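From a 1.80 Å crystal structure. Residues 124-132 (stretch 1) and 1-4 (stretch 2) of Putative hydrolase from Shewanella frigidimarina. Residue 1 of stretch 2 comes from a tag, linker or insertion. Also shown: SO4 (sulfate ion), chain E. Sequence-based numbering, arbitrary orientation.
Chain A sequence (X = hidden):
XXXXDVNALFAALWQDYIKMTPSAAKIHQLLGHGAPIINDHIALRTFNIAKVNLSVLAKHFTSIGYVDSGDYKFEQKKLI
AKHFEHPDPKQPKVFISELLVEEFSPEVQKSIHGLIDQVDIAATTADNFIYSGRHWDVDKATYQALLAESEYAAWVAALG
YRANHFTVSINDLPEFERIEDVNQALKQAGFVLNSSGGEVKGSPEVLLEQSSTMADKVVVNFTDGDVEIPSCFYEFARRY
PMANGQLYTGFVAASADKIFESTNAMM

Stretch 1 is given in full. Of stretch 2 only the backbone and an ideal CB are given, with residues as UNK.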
# COMPACT_ATOMS: atom_id res chain seq x y z
N THR A 124 -6.78 16.92 5.73
CA THR A 124 -7.33 15.73 5.09
C THR A 124 -7.92 16.03 3.72
O THR A 124 -8.17 15.10 2.95
CB THR A 124 -8.39 15.03 5.94
OG1 THR A 124 -9.51 15.89 6.10
CG2 THR A 124 -7.85 14.62 7.32
N THR A 125 -8.11 17.32 3.41
CA THR A 125 -8.58 17.71 2.09
C THR A 125 -7.51 18.40 1.22
O THR A 125 -7.79 18.83 0.10
CB THR A 125 -9.84 18.61 2.18
OG1 THR A 125 -10.34 18.80 0.85
CG2 THR A 125 -9.57 20.02 2.93
N ALA A 126 -6.27 18.46 1.71
CA ALA A 126 -5.17 19.06 0.95
C ALA A 126 -4.67 18.02 -0.02
O ALA A 126 -4.82 16.81 0.21
CB ALA A 126 -4.01 19.51 1.88
N ASP A 127 -4.02 18.48 -1.09
CA ASP A 127 -3.60 17.57 -2.15
C ASP A 127 -2.58 16.55 -1.73
O ASP A 127 -2.45 15.54 -2.41
CB ASP A 127 -3.09 18.30 -3.41
CG ASP A 127 -1.85 19.20 -3.16
OD1 ASP A 127 -1.42 19.45 -2.02
OD2 ASP A 127 -1.31 19.67 -4.17
N ASN A 128 -1.81 16.83 -0.68
CA ASN A 128 -0.73 15.96 -0.28
C ASN A 128 -1.15 14.99 0.78
O ASN A 128 -0.27 14.28 1.31
CB ASN A 128 0.51 16.75 0.18
CG ASN A 128 0.28 17.47 1.49
OD1 ASN A 128 -0.82 17.92 1.77
ND2 ASN A 128 1.31 17.54 2.31
N PHE A 129 -2.44 14.94 1.13
CA PHE A 129 -2.81 14.15 2.30
C PHE A 129 -2.38 12.68 2.24
O PHE A 129 -1.89 12.13 3.24
CB PHE A 129 -4.30 14.24 2.65
CG PHE A 129 -4.67 13.37 3.87
CD1 PHE A 129 -4.14 13.67 5.13
CD2 PHE A 129 -5.45 12.24 3.75
CE1 PHE A 129 -4.40 12.93 6.21
CE2 PHE A 129 -5.74 11.48 4.84
CZ PHE A 129 -5.20 11.79 6.07
N ILE A 130 -2.56 12.01 1.11
CA ILE A 130 -2.26 10.57 1.09
C ILE A 130 -0.73 10.27 1.10
O ILE A 130 -0.32 9.15 1.25
CB ILE A 130 -2.98 9.83 -0.07
CG1 ILE A 130 -2.40 10.25 -1.41
CG2 ILE A 130 -4.57 10.01 -0.01
CD1 ILE A 130 -2.90 9.34 -2.57
N TYR A 131 0.10 11.31 0.92
CA TYR A 131 1.55 11.18 1.11
C TYR A 131 2.11 12.21 2.09
O TYR A 131 3.27 12.64 1.97
CB TYR A 131 2.30 11.21 -0.24
CG TYR A 131 2.00 12.42 -1.12
CD1 TYR A 131 0.89 12.40 -1.99
CD2 TYR A 131 2.79 13.59 -1.06
CE1 TYR A 131 0.57 13.48 -2.76
CE2 TYR A 131 2.47 14.71 -1.86
CZ TYR A 131 1.36 14.62 -2.73
OH TYR A 131 1.00 15.66 -3.52
N SER A 132 1.29 12.60 3.07
CA SER A 132 1.62 13.70 4.03
C SER A 132 2.47 13.16 5.21
O SER A 132 3.03 13.91 5.99
CB SER A 132 0.31 14.35 4.59
OG SER A 132 -0.55 13.36 5.22
N UNK A 1 -6.57 22.30 -1.91
CA UNK A 1 -7.54 21.22 -2.27
C UNK A 1 -6.78 20.11 -2.96
O UNK A 1 -5.55 20.12 -3.02
CB UNK A 1 -8.66 21.74 -3.17
N UNK A 2 -7.53 19.18 -3.54
CA UNK A 2 -6.98 17.90 -4.02
C UNK A 2 -6.43 17.98 -5.44
O UNK A 2 -6.81 18.88 -6.23
CB UNK A 2 -8.06 16.82 -3.96
N UNK A 3 -5.57 17.02 -5.78
CA UNK A 3 -5.07 16.89 -7.16
C UNK A 3 -6.27 16.82 -8.13
O UNK A 3 -7.30 16.19 -7.81
CB UNK A 3 -4.19 15.65 -7.30
N UNK A 4 -6.12 17.46 -9.28
CA UNK A 4 -7.09 17.37 -10.38
C UNK A 4 -6.63 16.39 -11.50
O UNK A 4 -7.42 15.97 -12.34
CB UNK A 4 -7.32 18.76 -10.97
S SO4 E . -2.74 18.43 -10.10
O1 SO4 E . -2.14 18.69 -11.41
O2 SO4 E . -3.54 17.22 -10.17
O3 SO4 E . -1.68 18.26 -9.11
O4 SO4 E . -3.64 19.52 -9.73

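Position 1 belongs to the tag, so its identity reflects the construct. Its CA lies 4.5 Å from the CA of Ala-126, yet its ideal CB points away from stretch 1; the nearest atom there, Thr-125 O, is 4.5 Å from that CB. A side chain would have room, and the geometry singles out no residue. The deposited residue is Gly-1. Its contacts are made by the backbone: Gly-1 CA approaches Thr-125 O at 3.4 Å, with an angle of 137° at the hydrogen, a CA-H...O contact. Gly-1 O sits 3.0 Å from Asp-127 N, but the angle is too poor for a hydrogen bond. A water links the two chain segments, accepting from Gly-1 N at 2.6 Å and from Asp-127 N at 3.3 Å.

At position 2 the CA packs 3.9 Å from the CA of Asp-127, while CA-to-CB again points away. With phi/psi of -87/160 the backbone is extended. The ideal CB lies 4.5 Å from Thr-125 O and 4.9 Å from Asp-127 CA, so a flexible chain could bend back along the flank of Thr-125; a long aliphatic or a polar residue would both be plausible. The deposited residue is Met-2, present as selenomethionine. With chi1 at -42° (m), its CG comes 3.6 Å from Thr-125 O and 4.3 Å from Thr-125 OG1, a packing contact.

At position 3 the CB points sideways, 4.8 Å from Asp-127 CB; within reach of a long side chain are the Tyr-131 hydroxyl, Asp-127 O and, to the side, the Asp-127 carboxylate. A side chain long enough to reach the hydroxyl is favoured: histidine, glutamine, lysine or arginine would suit. The deposited residue is His-3, with chi1 -75° (m) and chi2 -87°. Its NE2 and Tyr-131 OH form a 2.8 Å hydrogen bond with a near-linear angle of 169°, in which either could donate. Tyr-131 OH lies near the plane of the His-3 ring, where an NE2 lone pair or N-H points; NE2 in turn lies at the edge of the Tyr-131 ring, near its plane. The ring also contacts Asp-127: His-3 CD2 is 3.1 Å from Asp-127 O and 3.6 Å from Asp-127 CB, and Asp-127 OD2 lies over one face. At another point on its edge, ND1 donates to sulfate O3 at 2.5 Å. A second water accepts from His-3 N at 2.9 Å and donates weakly to Asp-127 O at 3.3 Å.

Position 4 has no atom of stretch 1 within 5.5 Å of its CB; only the sulfate suggests a small donor. It is Thr-4, whose OG1 donates to sulfate O4 at 3.0 Å.

Stretch 2 1-4: GMHT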
# COMPACT_ATOMS: atom_id res chain seq x y z
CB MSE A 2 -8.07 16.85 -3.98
CG MSE A 2 -8.91 16.92 -2.72
SE MSE A 2 -9.94 15.31 -2.49
CE MSE A 2 -11.41 15.66 -3.62
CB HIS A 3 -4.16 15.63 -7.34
CG HIS A 3 -2.79 15.78 -6.75
ND1 HIS A 3 -1.73 16.33 -7.45
CD2 HIS A 3 -2.31 15.46 -5.52
CE1 HIS A 3 -0.66 16.34 -6.68
NE2 HIS A 3 -0.98 15.83 -5.50
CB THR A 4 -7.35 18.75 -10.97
OG1 THR A 4 -6.11 19.30 -11.42
CG2 THR A 4 -7.98 19.70 -9.90
O HOH W 1 -4.10 21.76 -1.37
O HOH W 2 -5.34 14.80 -3.89
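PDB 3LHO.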